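Local coordinates for penicillin-binding protein 2B (Streptococcus pneumoniae, PDB 2WAD) that probably cross-links the peptides of adjacent glycan strands in cell-wall peptidoglycan as a penicillin-binding transpeptidase of the elongation machinery, at residues Y589-G594 with L598-A603. Numbering follows the deposited sequence.
Sequences YQVSHG and LTTGRA. Unlike the reference sequence in segment 589-594: Ser592 (reference Ala).
Ser592 and Arg602 come within 4.4 Å at their CA atoms where the chain, on leaving helix 578-593, folds back against the end of the helix. Gly601 lies against Val591 and Ser592 without a side chain, which lets its CA pass 3.8 Å from Val591 CG1; its carbonyl O receives a CA-H...O contact from Ser592 CA at 3.4 Å. Val591 turns CG1 to Thr600 OG1 and touches Lys615. Thr599 uses both its branches: chi1 of -68° sets OG1 beside the backbone N and leaves CG2 anti to it, the methyl 3.5 Å from Val591 O. OG1 comes 3.4 Å from Gly594 C, where a side chain on residue 594 would collide with it, and hydrogen-bonds to Glu441. The long Arg602 side chain, bent at chi3 (-66°), brings its CD 3.3 Å from Gly594 O. Its NH1 gives that oxygen a fairly straight 3.2 Å hydrogen bond, in the guanidinium plane but from above the carbonyl plane, and bonds Ser596 O too. Thr600, its OG1 bound to Glu441 O, lies about 8 Å from Ser386, the probable acyl-ester nucleophile, between side chains. The arrangement is a helix-to-strand connection of the transpeptidase domain, leading into strand 613-616, where probably the family's KTG motif begins.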
loop_
_atom_site.group_PDB
_atom_site.type_symbol
_atom_site.label_atom_id
_atom_site.label_comp_id
_atom_site.label_asym_id
_atom_site.label_seq_id
_atom_site.Cartn_x
_atom_site.Cartn_y
_atom_site.Cartn_z
ATOM N N TYR A 589 -9.484 -1.383 -30.522
ATOM C CA TYR A 589 -10.900 -1.500 -30.850
ATOM C C TYR A 589 -11.156 -2.714 -31.742
ATOM O O TYR A 589 -12.117 -3.446 -31.534
ATOM C CB TYR A 589 -11.421 -0.232 -31.533
ATOM C CG TYR A 589 -12.864 -0.366 -31.996
ATOM C CD1 TYR A 589 -13.931 -0.102 -31.133
ATOM C CD2 TYR A 589 -13.160 -0.780 -33.293
ATOM C CE1 TYR A 589 -15.236 -0.239 -31.546
ATOM C CE2 TYR A 589 -14.469 -0.911 -33.720
ATOM C CZ TYR A 589 -15.496 -0.628 -32.838
ATOM O OH TYR A 589 -16.804 -0.747 -33.220
ATOM N N GLN A 590 -10.278 -2.933 -32.719
ATOM C CA GLN A 590 -10.351 -4.079 -33.619
ATOM C C GLN A 590 -9.992 -5.420 -32.959
ATOM O O GLN A 590 -10.401 -6.476 -33.434
ATOM C CB GLN A 590 -9.501 -3.807 -34.878
ATOM C CG GLN A 590 -10.065 -2.672 -35.789
ATOM C CD GLN A 590 -9.385 -2.535 -37.161
ATOM O OE1 GLN A 590 -8.705 -3.443 -37.656
ATOM N NE2 GLN A 590 -9.553 -1.367 -37.771
ATOM N N VAL A 591 -9.213 -5.393 -31.885
ATOM C CA VAL A 591 -8.924 -6.593 -31.111
ATOM C C VAL A 591 -10.258 -7.186 -30.649
ATOM O O VAL A 591 -10.397 -8.409 -30.544
ATOM C CB VAL A 591 -8.099 -6.242 -29.839
ATOM C CG1 VAL A 591 -8.182 -7.350 -28.794
ATOM C CG2 VAL A 591 -6.644 -5.948 -30.198
ATOM N N SER A 592 -11.224 -6.317 -30.354
ATOM C CA SER A 592 -12.489 -6.768 -29.780
ATOM C C SER A 592 -13.666 -6.731 -30.760
ATOM O O SER A 592 -14.725 -7.243 -30.430
ATOM C CB SER A 592 -12.863 -5.976 -28.533
ATOM O OG SER A 592 -12.931 -4.592 -28.829
ATOM N N HIS A 593 -13.488 -6.135 -31.939
ATOM C CA HIS A 593 -14.581 -5.950 -32.896
ATOM C C HIS A 593 -14.260 -6.520 -34.270
ATOM O O HIS A 593 -15.114 -6.497 -35.158
ATOM C CB HIS A 593 -15.007 -4.479 -33.027
ATOM C CG HIS A 593 -15.620 -3.910 -31.776
ATOM N ND1 HIS A 593 -14.871 -3.508 -30.686
ATOM C CD2 HIS A 593 -16.909 -3.660 -31.454
ATOM C CE1 HIS A 593 -15.677 -3.052 -29.744
ATOM N NE2 HIS A 593 -16.919 -3.144 -30.179
ATOM N N GLY A 594 -13.039 -7.022 -34.451
ATOM C CA GLY A 594 -12.586 -7.485 -35.764
ATOM C C GLY A 594 -13.262 -8.744 -36.292
ATOM O O GLY A 594 -13.887 -9.492 -35.549
ATOM N N LEU A 598 -7.777 -14.025 -37.513
ATOM C CA LEU A 598 -6.662 -13.715 -36.612
ATOM C C LEU A 598 -7.031 -12.715 -35.522
ATOM O O LEU A 598 -6.193 -12.370 -34.690
ATOM C CB LEU A 598 -5.417 -13.214 -37.374
ATOM C CG LEU A 598 -4.855 -14.198 -38.396
ATOM C CD1 LEU A 598 -3.711 -13.585 -39.198
ATOM C CD2 LEU A 598 -4.432 -15.497 -37.727
ATOM N N THR A 599 -8.261 -12.217 -35.553
ATOM C CA THR A 599 -8.730 -11.346 -34.499
ATOM C C THR A 599 -8.660 -12.088 -33.166
ATOM O O THR A 599 -9.190 -13.200 -33.032
ATOM C CB THR A 599 -10.166 -10.896 -34.756
ATOM O OG1 THR A 599 -10.181 -10.036 -35.904
ATOM C CG2 THR A 599 -10.693 -10.120 -33.532
ATOM N N THR A 600 -8.005 -11.475 -32.183
ATOM C CA THR A 600 -7.684 -12.186 -30.954
ATOM C C THR A 600 -8.662 -11.942 -29.805
ATOM O O THR A 600 -8.668 -12.695 -28.828
ATOM C CB THR A 600 -6.276 -11.814 -30.434
ATOM O OG1 THR A 600 -6.183 -10.385 -30.302
ATOM C CG2 THR A 600 -5.174 -12.338 -31.390
ATOM N N GLY A 601 -9.484 -10.903 -29.889
ATOM C CA GLY A 601 -10.233 -10.514 -28.701
ATOM C C GLY A 601 -11.745 -10.362 -28.748
ATOM O O GLY A 601 -12.319 -9.620 -27.931
ATOM N N ARG A 602 -12.411 -11.060 -29.667
ATOM C CA ARG A 602 -13.874 -10.996 -29.699
ATOM C C ARG A 602 -14.538 -11.426 -28.385
ATOM O O ARG A 602 -15.667 -11.015 -28.086
ATOM C CB ARG A 602 -14.439 -11.778 -30.908
ATOM C CG ARG A 602 -14.178 -11.079 -32.257
ATOM C CD ARG A 602 -14.713 -11.904 -33.429
ATOM N NE ARG A 602 -13.968 -13.151 -33.569
ATOM C CZ ARG A 602 -13.159 -13.436 -34.588
ATOM N NH1 ARG A 602 -12.996 -12.579 -35.589
ATOM N NH2 ARG A 602 -12.504 -14.587 -34.611
ATOM N N ALA A 603 -13.855 -12.224 -27.563
ATOM C CA ALA A 603 -14.434 -12.534 -26.248
ATOM C C ALA A 603 -14.757 -11.311 -25.378
ATOM O O ALA A 603 -15.678 -11.384 -24.545
ATOM C CB ALA A 603 -13.594 -13.566 -25.470
#